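Scaffolding protein (Clostridium cellulolyticum, PDB 1G43) probably anchors the cellulosome to crystalline cellulose, through a scaffoldin module of the family IIIa carbohydrate-binding type. Local coordinates at residues I36-A39 against D40-L43; Y64-S68 against N69-A73; R117-R120 against N121-N125; T135-G138 against S139-W143. All coordinates share one frame; numbering follows the deposited sequence.

Interaction 1: residues I36-A39 against D40-L43; sequences INLA and DLKL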
ATOM      1  N   ILE A  36       3.604  -7.097 -15.930  1.00 34.37           N
ATOM      2  CA  ILE A  36       2.836  -7.604 -14.824  1.00 31.80           C
ATOM      3  C   ILE A  36       1.482  -6.947 -14.866  1.00 31.25           C
ATOM      4  O   ILE A  36       1.348  -5.736 -15.076  1.00 30.74           O
ATOM      5  CB  ILE A  36       3.526  -7.349 -13.503  1.00 31.02           C
ATOM      6  CG1 ILE A  36       4.536  -8.457 -13.255  1.00 30.77           C
ATOM      7  CG2 ILE A  36       2.518  -7.285 -12.398  1.00 30.97           C
ATOM      8  CD1 ILE A  36       5.281  -8.290 -11.983  1.00 30.54           C
ATOM      9  N   ASN A  37       0.478  -7.791 -14.698  1.00 30.17           N
ATOM     10  CA  ASN A  37      -0.884  -7.349 -14.721  1.00 30.79           C
ATOM     11  C   ASN A  37      -1.258  -6.703 -13.397  1.00 29.21           C
ATOM     12  O   ASN A  37      -1.448  -7.389 -12.396  1.00 27.70           O
ATOM     13  CB  ASN A  37      -1.779  -8.542 -14.983  1.00 31.84           C
ATOM     14  CG  ASN A  37      -3.196  -8.140 -15.211  1.00 33.40           C
ATOM     15  OD1 ASN A  37      -4.076  -8.996 -15.252  1.00 36.08           O
ATOM     16  ND2 ASN A  37      -3.440  -6.827 -15.368  1.00 33.48           N
ATOM     17  N   LEU A  38      -1.374  -5.385 -13.403  1.00 29.10           N
ATOM     18  CA  LEU A  38      -1.728  -4.663 -12.193  1.00 28.89           C
ATOM     19  C   LEU A  38      -2.881  -5.315 -11.446  1.00 29.56           C
ATOM     20  O   LEU A  38      -3.018  -5.161 -10.228  1.00 30.18           O
ATOM     21  CB  LEU A  38      -2.053  -3.223 -12.538  1.00 28.75           C
ATOM     22  CG  LEU A  38      -0.820  -2.545 -13.099  1.00 29.14           C
ATOM     23  CD1 LEU A  38      -1.173  -1.110 -13.439  1.00 30.99           C
ATOM     24  CD2 LEU A  38       0.333  -2.603 -12.087  1.00 28.65           C
ATOM     25  N   ALA A  39      -3.698  -6.079 -12.154  1.00 28.96           N
ATOM     26  CA  ALA A  39      -4.802  -6.771 -11.492  1.00 29.68           C
ATOM     27  C   ALA A  39      -4.295  -7.744 -10.414  1.00 28.96           C
ATOM     28  O   ALA A  39      -4.973  -8.006  -9.422  1.00 29.70           O
ATOM     29  CB  ALA A  39      -5.623  -7.539 -12.527  1.00 29.31           C
ATOM     30  N   ASP A  40      -3.096  -8.280 -10.637  1.00 29.65           N
ATOM     31  CA  ASP A  40      -2.456  -9.263  -9.758  1.00 29.98           C
ATOM     32  C   ASP A  40      -1.659  -8.670  -8.611  1.00 28.90           C
ATOM     33  O   ASP A  40      -1.191  -9.391  -7.727  1.00 29.31           O
ATOM     34  CB  ASP A  40      -1.496 -10.139 -10.571  1.00 32.92           C
ATOM     35  CG  ASP A  40      -2.206 -10.992 -11.612  1.00 35.08           C
ATOM     36  OD1 ASP A  40      -3.157 -11.711 -11.241  1.00 35.72           O
ATOM     37  OD2 ASP A  40      -1.795 -10.955 -12.799  1.00 37.39           O
ATOM     38  N   LEU A  41      -1.502  -7.357  -8.618  1.00 27.69           N
ATOM     39  CA  LEU A  41      -0.714  -6.706  -7.594  1.00 25.86           C
ATOM     40  C   LEU A  41      -1.511  -6.250  -6.376  1.00 25.84           C
ATOM     41  O   LEU A  41      -2.403  -5.434  -6.506  1.00 25.29           O
ATOM     42  CB  LEU A  41      -0.005  -5.514  -8.226  1.00 25.05           C
ATOM     43  CG  LEU A  41       0.925  -4.633  -7.394  1.00 26.11           C
ATOM     44  CD1 LEU A  41       2.124  -5.445  -6.897  1.00 24.52           C
ATOM     45  CD2 LEU A  41       1.384  -3.484  -8.256  1.00 25.45           C
ATOM     46  N   LYS A  42      -1.200  -6.802  -5.205  1.00 26.03           N
ATOM     47  CA  LYS A  42      -1.833  -6.374  -3.953  1.00 26.61           C
ATOM     48  C   LYS A  42      -0.756  -5.752  -3.052  1.00 27.16           C
ATOM     49  O   LYS A  42       0.421  -6.117  -3.107  1.00 27.58           O
ATOM     50  CB  LYS A  42      -2.487  -7.528  -3.198  1.00 27.32           C
ATOM     51  CG  LYS A  42      -3.687  -8.146  -3.894  1.00 30.40           C
ATOM     52  CD  LYS A  42      -4.719  -7.107  -4.210  1.00 32.28           C
ATOM     53  CE  LYS A  42      -5.912  -7.753  -4.876  1.00 36.64           C
ATOM     54  NZ  LYS A  42      -5.580  -8.349  -6.191  1.00 37.14           N
ATOM     55  N   LEU A  43      -1.166  -4.793  -2.238  1.00 25.60           N
ATOM     56  CA  LEU A  43      -0.259  -4.133  -1.323  1.00 24.45           C
ATOM     57  C   LEU A  43      -0.951  -4.153   0.043  1.00 23.44           C
ATOM     58  O   LEU A  43      -2.177  -4.000   0.126  1.00 23.82           O
ATOM     59  CB  LEU A  43       0.008  -2.699  -1.809  1.00 24.00           C
ATOM     60  CG  LEU A  43       0.925  -2.591  -3.031  1.00 25.26           C
ATOM     61  CD1 LEU A  43       0.731  -1.280  -3.753  1.00 24.48           C
ATOM     62  CD2 LEU A  43       2.372  -2.743  -2.587  1.00 25.71           C
TER
HETATM   63  O   HOH W   1       0.522 -10.994 -14.039  1.00 29.73           O
HETATM   64  O   HOH W   2      -4.716  -5.682  -7.764  1.00 23.49           O
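Asn37 and Leu38 hand their carbonyls to the backbone three residues further on, and so join strands 36-37 and 41-47 through a short 3-10 turn around Leu38-Asp40. Asn37 O takes the N-H of Asp40 at 2.6 Å. Leu38 O receives Leu41 N at 3.1 Å. The buried side is apolar: the side chains of Leu38 and Leu41 lie alongside and point the same way, meeting through their CD2 methyls at 4.1 Å, and both residues are buried.

The other side is polar and more open, with waters bridging its groups. Asp40 OD2 sits 3.3 Å from Asn37 CB, and the two side chains cross at about a right angle, with carboxylate and amide planes 88° apart. A water bridges the Asp40 carboxylate to the Asn37 backbone, donating to OD2 and accepting from Asn37 N, while the Asn37 amide, with CG anti to the backbone N (chi1 -172°), donates through ND2 to Gly104 O. Further along, Lys42, bent at chi2 and chi4, brings NZ back to Ala39 O in a weak bond of 3.3 Å. A second water accepts from the same NZ.

Strand 36-37 pairs with 105-106, and strand 41-47 runs between 91-99 and 147-150; Leu41 packs on Val28 of strand 18-30 and on Val150.

Interaction 2: residues Y64-S68 against N69-A73; sequences YMSGS and NYIDA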
ATOM      1  N   TYR A  64       1.357   5.580 -14.130  1.00 30.37           N
ATOM      2  CA  TYR A  64       2.546   4.933 -14.682  1.00 31.85           C
ATOM      3  C   TYR A  64       2.705   5.108 -16.194  1.00 33.82           C
ATOM      4  O   TYR A  64       1.770   5.449 -16.919  1.00 32.95           O
ATOM      5  CB  TYR A  64       2.572   3.446 -14.327  1.00 30.59           C
ATOM      6  CG  TYR A  64       1.497   2.636 -15.012  1.00 31.14           C
ATOM      7  CD1 TYR A  64       1.724   2.052 -16.262  1.00 32.58           C
ATOM      8  CD2 TYR A  64       0.253   2.461 -14.424  1.00 29.64           C
ATOM      9  CE1 TYR A  64       0.729   1.312 -16.906  1.00 32.34           C
ATOM     10  CE2 TYR A  64      -0.734   1.731 -15.053  1.00 31.12           C
ATOM     11  CZ  TYR A  64      -0.493   1.153 -16.293  1.00 31.71           C
ATOM     12  OH  TYR A  64      -1.467   0.388 -16.896  1.00 30.54           O
ATOM     13  N   MET A  65       3.927   4.857 -16.645  1.00 35.87           N
ATOM     14  CA  MET A  65       4.317   4.975 -18.034  1.00 37.99           C
ATOM     15  C   MET A  65       4.176   3.654 -18.749  1.00 38.74           C
ATOM     16  O   MET A  65       4.650   2.622 -18.270  1.00 39.18           O
ATOM     17  CB  MET A  65       5.766   5.441 -18.102  1.00 39.97           C
ATOM     18  CG  MET A  65       5.925   6.875 -17.646  1.00 40.60           C
ATOM     19  SD  MET A  65       5.269   7.929 -18.940  1.00 44.29           S
ATOM     20  CE  MET A  65       6.821   7.979 -19.972  1.00 40.71           C
ATOM     21  N   SER A  66       3.489   3.691 -19.886  1.00 40.45           N
ATOM     22  CA  SER A  66       3.283   2.509 -20.723  1.00 41.14           C
ATOM     23  C   SER A  66       3.908   2.973 -22.033  1.00 41.66           C
ATOM     24  O   SER A  66       3.324   3.796 -22.749  1.00 42.21           O
ATOM     25  CB  SER A  66       1.784   2.256 -20.909  1.00 41.42           C
ATOM     26  OG  SER A  66       1.496   0.883 -21.131  1.00 41.73           O
ATOM     27  N   GLY A  67       5.117   2.500 -22.334  1.00 42.40           N
ATOM     28  CA  GLY A  67       5.750   2.937 -23.569  1.00 41.56           C
ATOM     29  C   GLY A  67       6.020   4.416 -23.363  1.00 41.50           C
ATOM     30  O   GLY A  67       6.704   4.774 -22.408  1.00 41.54           O
ATOM     31  N   SER A  68       5.480   5.274 -24.226  1.00 41.52           N
ATOM     32  CA  SER A  68       5.677   6.708 -24.086  1.00 41.76           C
ATOM     33  C   SER A  68       4.379   7.478 -23.767  1.00 41.46           C
ATOM     34  O   SER A  68       4.329   8.699 -23.934  1.00 41.89           O
ATOM     35  CB  SER A  68       6.349   7.291 -25.355  1.00 42.91           C
ATOM     36  OG  SER A  68       5.456   7.406 -26.465  1.00 44.99           O
ATOM     37  N   ASN A  69       3.354   6.766 -23.288  1.00 41.42           N
ATOM     38  CA  ASN A  69       2.056   7.364 -22.905  1.00 41.49           C
ATOM     39  C   ASN A  69       1.912   7.322 -21.362  1.00 40.85           C
ATOM     40  O   ASN A  69       2.076   6.252 -20.756  1.00 40.89           O
ATOM     41  CB  ASN A  69       0.885   6.535 -23.456  1.00 42.66           C
ATOM     42  CG  ASN A  69       1.097   6.082 -24.891  1.00 44.70           C
ATOM     43  OD1 ASN A  69       1.101   6.904 -25.825  1.00 44.80           O
ATOM     44  ND2 ASN A  69       1.273   4.775 -25.075  1.00 44.37           N
ATOM     45  N   TYR A  70       1.592   8.444 -20.717  1.00 39.11           N
ATOM     46  CA  TYR A  70       1.422   8.399 -19.258  1.00 37.24           C
ATOM     47  C   TYR A  70      -0.006   7.965 -18.896  1.00 35.83           C
ATOM     48  O   TYR A  70      -0.986   8.580 -19.328  1.00 35.45           O
ATOM     49  CB  TYR A  70       1.687   9.761 -18.619  1.00 38.05           C
ATOM     50  CG  TYR A  70       1.524   9.709 -17.116  1.00 38.47           C
ATOM     51  CD1 TYR A  70       2.502   9.125 -16.309  1.00 38.58           C
ATOM     52  CD2 TYR A  70       0.377  10.204 -16.506  1.00 39.38           C
ATOM     53  CE1 TYR A  70       2.336   9.038 -14.907  1.00 39.90           C
ATOM     54  CE2 TYR A  70       0.202  10.126 -15.118  1.00 40.03           C
ATOM     55  CZ  TYR A  70       1.177   9.544 -14.330  1.00 39.44           C
ATOM     56  OH  TYR A  70       0.973   9.457 -12.965  1.00 42.15           O
ATOM     57  N   ILE A  71      -0.128   6.923 -18.087  1.00 33.91           N
ATOM     58  CA  ILE A  71      -1.435   6.388 -17.714  1.00 33.35           C
ATOM     59  C   ILE A  71      -1.835   6.746 -16.281  1.00 33.47           C
ATOM     60  O   ILE A  71      -1.114   6.438 -15.318  1.00 33.95           O
ATOM     61  CB  ILE A  71      -1.428   4.863 -17.879  1.00 32.41           C
ATOM     62  CG1 ILE A  71      -1.215   4.528 -19.347  1.00 34.15           C
ATOM     63  CG2 ILE A  71      -2.720   4.257 -17.383  1.00 31.56           C
ATOM     64  CD1 ILE A  71      -1.266   3.069 -19.634  1.00 33.93           C
ATOM     65  N   ASP A  72      -2.981   7.397 -16.134  1.00 32.70           N
ATOM     66  CA  ASP A  72      -3.454   7.789 -14.804  1.00 32.13           C
ATOM     67  C   ASP A  72      -4.427   6.705 -14.326  1.00 31.00           C
ATOM     68  O   ASP A  72      -5.560   6.594 -14.799  1.00 29.79           O
ATOM     69  CB  ASP A  72      -4.162   9.143 -14.867  1.00 33.28           C
ATOM     70  CG  ASP A  72      -4.642   9.625 -13.495  1.00 34.28           C
ATOM     71  OD1 ASP A  72      -5.261   8.821 -12.758  1.00 34.43           O
ATOM     72  OD2 ASP A  72      -4.403  10.812 -13.159  1.00 36.30           O
ATOM     73  N   ALA A  73      -3.978   5.902 -13.380  1.00 29.33           N
ATOM     74  CA  ALA A  73      -4.817   4.845 -12.890  1.00 29.91           C
ATOM     75  C   ALA A  73      -5.504   5.207 -11.577  1.00 29.22           C
ATOM     76  O   ALA A  73      -6.095   4.355 -10.936  1.00 27.77           O
ATOM     77  CB  ALA A  73      -3.972   3.609 -12.723  1.00 30.71           C
TER
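Tyr64 and Ile71 form the hydrogen-bonded pair that closes this hairpin at its inner end: Ile71 N reaches Tyr64 O at 2.7 Å, and Tyr64 N returns to Ile71 O at 2.9 Å. Nearer the tip, Ser66 and Asn69 exchange a second pair of backbone bonds around a type II' turn, whose Gly67 has the positive phi (67°) of its first corner position. Asn69 ND2 adds only a weak bond to Ser66 O.

Packing differs on the two faces. On one, Ile71 lies alongside the Tyr64 side chain with CB over the middle of the ring, 4.2 Å from the centroid, a CH-pi contact. Ile71 CD1 presses on Ser66 CB at 3.4 Å, tighter than usual for two carbons. On the other face Met65, bent at chi2 and chi3, crosses Tyr70 at about a right angle and brings SD to the ring edge, 5.3 Å from the centroid, as a Met-aromatic contact.

Strand 69-72 pairs with 55-66, which in turn pairs with 111-120 in an antiparallel sheet; Tyr64 OH is hydrogen-bonded to Ala103 O in the loop before strand 105-106.

Interaction 3: residues R117-R120 against N121-N125; sequences RFAR and NDWSN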
ATOM      1  N   ARG A 117      -4.667   7.149   1.293  1.00 19.53           N
ATOM      2  CA  ARG A 117      -4.874   7.567   2.656  1.00 19.62           C
ATOM      3  C   ARG A 117      -6.222   7.052   3.123  1.00 19.40           C
ATOM      4  O   ARG A 117      -7.076   6.691   2.312  1.00 18.35           O
ATOM      5  CB  ARG A 117      -4.789   9.105   2.783  1.00 22.51           C
ATOM      6  CG  ARG A 117      -6.072   9.893   2.444  1.00 21.30           C
ATOM      7  CD  ARG A 117      -5.792  11.397   2.319  1.00 21.75           C
ATOM      8  NE  ARG A 117      -6.534  11.937   1.194  1.00 23.50           N
ATOM      9  CZ  ARG A 117      -7.637  12.652   1.300  1.00 24.19           C
ATOM     10  NH1 ARG A 117      -8.137  12.943   2.495  1.00 26.51           N
ATOM     11  NH2 ARG A 117      -8.266  13.038   0.210  1.00 23.80           N
ATOM     12  N   PHE A 118      -6.386   6.971   4.429  1.00 16.48           N
ATOM     13  CA  PHE A 118      -7.652   6.573   4.980  1.00 18.25           C
ATOM     14  C   PHE A 118      -7.848   7.214   6.359  1.00 18.05           C
ATOM     15  O   PHE A 118      -6.892   7.575   7.033  1.00 17.49           O
ATOM     16  CB  PHE A 118      -7.821   5.044   5.020  1.00 16.98           C
ATOM     17  CG  PHE A 118      -6.878   4.332   5.923  1.00 16.47           C
ATOM     18  CD1 PHE A 118      -5.622   3.943   5.474  1.00 17.08           C
ATOM     19  CD2 PHE A 118      -7.265   3.976   7.202  1.00 17.90           C
ATOM     20  CE1 PHE A 118      -4.768   3.194   6.286  1.00 17.26           C
ATOM     21  CE2 PHE A 118      -6.424   3.231   8.027  1.00 19.20           C
ATOM     22  CZ  PHE A 118      -5.168   2.835   7.563  1.00 17.87           C
ATOM     23  N   ALA A 119      -9.104   7.375   6.751  1.00 18.15           N
ATOM     24  CA  ALA A 119      -9.425   8.020   8.019  1.00 19.23           C
ATOM     25  C   ALA A 119     -10.757   7.504   8.541  1.00 18.87           C
ATOM     26  O   ALA A 119     -11.495   6.814   7.826  1.00 18.80           O
ATOM     27  CB  ALA A 119      -9.485   9.528   7.803  1.00 19.07           C
ATOM     28  N   ARG A 120     -11.058   7.804   9.795  1.00 17.78           N
ATOM     29  CA  ARG A 120     -12.330   7.372  10.333  1.00 19.07           C
ATOM     30  C   ARG A 120     -13.363   8.375   9.861  1.00 20.18           C
ATOM     31  O   ARG A 120     -13.046   9.543   9.589  1.00 21.58           O
ATOM     32  CB  ARG A 120     -12.313   7.339  11.857  1.00 19.67           C
ATOM     33  CG  ARG A 120     -11.381   6.324  12.466  1.00 18.61           C
ATOM     34  CD  ARG A 120     -11.160   6.662  13.904  1.00 19.03           C
ATOM     35  NE  ARG A 120     -10.205   5.767  14.527  1.00 20.47           N
ATOM     36  CZ  ARG A 120      -9.643   5.984  15.708  1.00 21.26           C
ATOM     37  NH1 ARG A 120      -9.947   7.077  16.383  1.00 19.13           N
ATOM     38  NH2 ARG A 120      -8.775   5.108  16.211  1.00 20.79           N
ATOM     39  N   ASN A 121     -14.599   7.920   9.757  1.00 21.81           N
ATOM     40  CA  ASN A 121     -15.676   8.780   9.332  1.00 23.55           C
ATOM     41  C   ASN A 121     -15.866   9.971  10.274  1.00 24.70           C
ATOM     42  O   ASN A 121     -16.401  10.993   9.865  1.00 25.58           O
ATOM     43  CB  ASN A 121     -16.965   7.979   9.234  1.00 25.33           C
ATOM     44  CG  ASN A 121     -16.916   6.932   8.119  1.00 29.99           C
ATOM     45  OD1 ASN A 121     -17.901   6.224   7.871  1.00 33.20           O
ATOM     46  ND2 ASN A 121     -15.764   6.817   7.447  1.00 29.44           N
ATOM     47  N   ASP A 122     -15.413   9.859  11.523  1.00 24.61           N
ATOM     48  CA  ASP A 122     -15.578  10.951  12.469  1.00 23.56           C
ATOM     49  C   ASP A 122     -14.322  11.755  12.683  1.00 23.02           C
ATOM     50  O   ASP A 122     -14.257  12.586  13.579  1.00 24.14           O
ATOM     51  CB  ASP A 122     -16.073  10.438  13.818  1.00 25.35           C
ATOM     52  CG  ASP A 122     -15.098   9.476  14.501  1.00 26.92           C
ATOM     53  OD1 ASP A 122     -13.878   9.463  14.225  1.00 27.85           O
ATOM     54  OD2 ASP A 122     -15.573   8.722  15.366  1.00 32.66           O
ATOM     55  N   TRP A 123     -13.320  11.497  11.860  1.00 22.29           N
ATOM     56  CA  TRP A 123     -12.051  12.191  11.935  1.00 21.94           C
ATOM     57  C   TRP A 123     -11.304  12.158  13.256  1.00 21.66           C
ATOM     58  O   TRP A 123     -10.427  12.970  13.472  1.00 23.43           O
ATOM     59  CB  TRP A 123     -12.216  13.648  11.479  1.00 21.79           C
ATOM     60  CG  TRP A 123     -12.687  13.712  10.090  1.00 21.10           C
ATOM     61  CD1 TRP A 123     -13.979  13.776   9.671  1.00 21.45           C
ATOM     62  CD2 TRP A 123     -11.884  13.592   8.909  1.00 20.75           C
ATOM     63  NE1 TRP A 123     -14.038  13.698   8.291  1.00 23.56           N
ATOM     64  CE2 TRP A 123     -12.763  13.586   7.801  1.00 22.62           C
ATOM     65  CE3 TRP A 123     -10.510  13.490   8.678  1.00 22.74           C
ATOM     66  CZ2 TRP A 123     -12.306  13.483   6.474  1.00 24.24           C
ATOM     67  CZ3 TRP A 123     -10.054  13.389   7.357  1.00 24.46           C
ATOM     68  CH2 TRP A 123     -10.955  13.385   6.272  1.00 22.49           C
ATOM     69  N   SER A 124     -11.641  11.234  14.142  1.00 21.61           N
ATOM     70  CA  SER A 124     -10.918  11.131  15.407  1.00 20.97           C
ATOM     71  C   SER A 124      -9.508  10.594  15.108  1.00 21.63           C
ATOM     72  O   SER A 124      -9.260   9.993  14.052  1.00 21.96           O
ATOM     73  CB  SER A 124     -11.657  10.205  16.409  1.00 21.25           C
ATOM     74  OG  SER A 124     -11.865   8.900  15.892  1.00 21.36           O
ATOM     75  N   ASN A 125      -8.607  10.827  16.047  1.00 20.46           N
ATOM     76  CA  ASN A 125      -7.209  10.470  15.948  1.00 22.85           C
ATOM     77  C   ASN A 125      -6.887   9.002  16.139  1.00 23.39           C
ATOM     78  O   ASN A 125      -7.480   8.347  16.973  1.00 24.55           O
ATOM     79  CB  ASN A 125      -6.407  11.267  16.991  1.00 24.34           C
ATOM     80  CG  ASN A 125      -6.009  12.665  16.515  1.00 26.85           C
ATOM     81  OD1 ASN A 125      -6.654  13.269  15.648  1.00 27.56           O
ATOM     82  ND2 ASN A 125      -4.934  13.185  17.094  1.00 28.51           N
TER
HETATM   83  O   HOH W   3      -9.765   9.619  11.367  1.00 24.37           O
HETATM   84  O   HOH W   4      -8.567   6.042  18.794  1.00 31.77           O
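Arg120 and Trp123 are the ends of a type I beta turn that carries the chain out of strand 111-120, and with Asn121, at its first corner, they have the most surface buried by the contact. Trp123 N closes the turn on Arg120 O at 3.0 Å. The same oxygen lies over the rim of one face of the indole, and Ala119 CB touches Trp123 CZ3 at 3.9 Å, which places the indole beside the end of the strand.

The arginine is the long arm of the arrangement. Its CB meets Asp122 OD1 at 3.5 Å. Extended from CG to NE, the side chain runs alongside the loop until NH1 donates to Ser124 OG at 2.7 Å, in the guanidinium plane. That hydroxyl is itself held: it donates to Asp122 OD1, which also takes Ser124 N in an Asx turn, both donors approaching from one face of the carboxylate.

Beyond the loop, Asp122 OD2 forms a salt bridge with Lys53, while Arg120 NH2 bonds to Gln49 O and the guanidinium makes a cation-pi contact with Phe126. The Arg120 side chain is about 7 Å from the bound calcium and touches Asp50, one of the calcium-site residues. By analogy with other family IIIa modules, Arg117, salt-bridged to Asp60, and the exposed Trp123 probably belong to the planar strip that lies on cellulose. One water bridges the end of the strand to the loop after the turn, accepting from Arg120 N at 2.7 Å and donating to Ser124 O at 2.8 Å.

Interaction 4: residues T135-G138 against S139-W143; sequences TAAG and SYMDW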
ATOM      1  N   THR A 135       6.174   4.109  10.254  1.00 26.61           N
ATOM      2  CA  THR A 135       7.443   4.773  10.421  1.00 27.09           C
ATOM      3  C   THR A 135       7.316   6.114   9.727  1.00 27.44           C
ATOM      4  O   THR A 135       6.781   6.217   8.629  1.00 26.12           O
ATOM      5  CB  THR A 135       8.630   3.990   9.839  1.00 28.38           C
ATOM      6  OG1 THR A 135       9.830   4.652  10.240  1.00 30.13           O
ATOM      7  CG2 THR A 135       8.580   3.939   8.329  1.00 28.19           C
ATOM      8  N   ALA A 136       7.789   7.159  10.389  1.00 29.53           N
ATOM      9  CA  ALA A 136       7.717   8.493   9.803  1.00 30.34           C
ATOM     10  C   ALA A 136       8.737   8.532   8.682  1.00 30.26           C
ATOM     11  O   ALA A 136       9.927   8.505   8.929  1.00 30.73           O
ATOM     12  CB  ALA A 136       8.025   9.538  10.847  1.00 30.29           C
ATOM     13  N   ALA A 137       8.247   8.550   7.446  1.00 30.94           N
ATOM     14  CA  ALA A 137       9.082   8.579   6.260  1.00 29.23           C
ATOM     15  C   ALA A 137       8.585   9.735   5.415  1.00 30.07           C
ATOM     16  O   ALA A 137       7.458   9.714   4.895  1.00 30.40           O
ATOM     17  CB  ALA A 137       8.941   7.293   5.513  1.00 29.29           C
ATOM     18  N   GLY A 138       9.433  10.749   5.282  1.00 30.07           N
ATOM     19  CA  GLY A 138       9.065  11.928   4.536  1.00 30.73           C
ATOM     20  C   GLY A 138       9.369  11.822   3.074  1.00 31.94           C
ATOM     21  O   GLY A 138       8.811  12.574   2.273  1.00 33.40           O
ATOM     22  N   SER A 139      10.249  10.897   2.715  1.00 32.28           N
ATOM     23  CA  SER A 139      10.602  10.698   1.310  1.00 32.71           C
ATOM     24  C   SER A 139      10.556   9.199   1.037  1.00 31.78           C
ATOM     25  O   SER A 139      10.606   8.409   1.964  1.00 33.51           O
ATOM     26  CB  SER A 139      11.994  11.246   1.054  1.00 33.37           C
ATOM     27  OG  SER A 139      12.926  10.654   1.959  1.00 36.98           O
ATOM     28  N   TYR A 140      10.440   8.789  -0.218  1.00 32.48           N
ATOM     29  CA  TYR A 140      10.379   7.356  -0.501  1.00 32.61           C
ATOM     30  C   TYR A 140      11.622   6.673   0.073  1.00 33.58           C
ATOM     31  O   TYR A 140      12.720   7.215   0.020  1.00 33.72           O
ATOM     32  CB  TYR A 140      10.270   7.086  -2.025  1.00 31.07           C
ATOM     33  CG  TYR A 140       8.853   7.231  -2.599  1.00 31.06           C
ATOM     34  CD1 TYR A 140       7.812   6.394  -2.174  1.00 31.45           C
ATOM     35  CD2 TYR A 140       8.533   8.256  -3.502  1.00 30.75           C
ATOM     36  CE1 TYR A 140       6.488   6.578  -2.622  1.00 28.13           C
ATOM     37  CE2 TYR A 140       7.202   8.455  -3.958  1.00 29.32           C
ATOM     38  CZ  TYR A 140       6.194   7.610  -3.508  1.00 30.41           C
ATOM     39  OH  TYR A 140       4.882   7.810  -3.916  1.00 29.96           O
ATOM     40  N   MET A 141      11.442   5.480   0.623  1.00 33.52           N
ATOM     41  CA  MET A 141      12.554   4.725   1.161  1.00 33.95           C
ATOM     42  C   MET A 141      12.214   3.229   1.152  1.00 34.24           C
ATOM     43  O   MET A 141      11.051   2.854   1.066  1.00 35.14           O
ATOM     44  CB  MET A 141      12.844   5.181   2.585  1.00 33.89           C
ATOM     45  CG  MET A 141      11.735   4.848   3.575  1.00 34.61           C
ATOM     46  SD  MET A 141      12.212   5.468   5.200  1.00 38.27           S
ATOM     47  CE  MET A 141      11.701   4.138   6.274  1.00 35.10           C
ATOM     48  N   ASP A 142      13.228   2.378   1.253  1.00 34.24           N
ATOM     49  CA  ASP A 142      13.016   0.934   1.280  1.00 34.50           C
ATOM     50  C   ASP A 142      12.518   0.611   2.673  1.00 33.38           C
ATOM     51  O   ASP A 142      13.290   0.673   3.625  1.00 34.27           O
ATOM     52  CB  ASP A 142      14.334   0.197   1.052  1.00 36.27           C
ATOM     53  CG  ASP A 142      14.168  -1.322   1.071  1.00 38.95           C
ATOM     54  OD1 ASP A 142      13.511  -1.896   0.159  1.00 39.66           O
ATOM     55  OD2 ASP A 142      14.703  -1.951   2.010  1.00 42.20           O
ATOM     56  N   TRP A 143      11.242   0.286   2.803  1.00 31.87           N
ATOM     57  CA  TRP A 143      10.670  -0.020   4.101  1.00 31.30           C
ATOM     58  C   TRP A 143      10.070  -1.421   3.966  1.00 32.64           C
ATOM     59  O   TRP A 143       9.087  -1.654   3.259  1.00 31.43           O
ATOM     60  CB  TRP A 143       9.623   1.049   4.462  1.00 30.33           C
ATOM     61  CG  TRP A 143       8.833   0.826   5.737  1.00 28.94           C
ATOM     62  CD1 TRP A 143       7.479   0.741   5.844  1.00 28.11           C
ATOM     63  CD2 TRP A 143       9.348   0.693   7.080  1.00 29.03           C
ATOM     64  NE1 TRP A 143       7.114   0.564   7.159  1.00 29.03           N
ATOM     65  CE2 TRP A 143       8.238   0.530   7.938  1.00 28.00           C
ATOM     66  CE3 TRP A 143      10.635   0.700   7.635  1.00 28.39           C
ATOM     67  CZ2 TRP A 143       8.372   0.368   9.320  1.00 29.03           C
ATOM     68  CZ3 TRP A 143      10.775   0.536   9.018  1.00 28.62           C
ATOM     69  CH2 TRP A 143       9.653   0.371   9.842  1.00 29.91           C
TER
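The long loop between strands 126-127 and 147-150 doubles back at Gly138-Ser139, so that Thr135 comes to face Trp143, an irregular hairpin-like reversal in which the two limbs run 153° apart. No hydrogen bond joins them; across the two limbs the contact is made by apolar groups of the side chains. The centre is a CH-pi contact: Thr135 CG2 stands over the six-membered ring of Trp143, 3.5 Å from its centroid and 15° off the normal. The methyl is aimed there by the threonine torsion, which puts OG1 anti to the backbone N (chi1 -172°) and leaves CG2 between N and the carbonyl carbon.

Met141 lies between the limbs, on the bend side of that contact. Its SD lies 3.8 Å from Ala137 CB, and the kink at chi3 turns CE toward Thr135 CG2, 3.7 Å away, so one methionine touches both Ala137 and Thr135. The indole is also fixed at its polar end, NE1 donating to Ser133 O.

Neighbouring elements hold each limb. Asn12, just past strand 6-11, accepts from Ala137 N and donates to Thr135 O, while Trp143 packs its ring against Phe10 of that strand and Tyr140 lies on strand 18-30.

All four are local contacts within one beta-sandwich module, yet their chemistry follows their place. Interaction 1 faces inward through its leucines and outward through water-bridged polar groups; interaction 2 depends on strand pairing, with the Tyr64 side partly buried and the Met65-Tyr70 side exposed. These two touch, Leu38 CD1 lying 3.3 Å from Tyr64 CE2. Interactions 2 and 3 reach the same sheet through neighbouring strands 55-66 and 111-120, although their centres are about 32 Å apart. Interaction 3 is the most polar in its side chains and lies nearest the calcium, whereas interaction 4, a surface loop, brings methyl, sulfur and indole together.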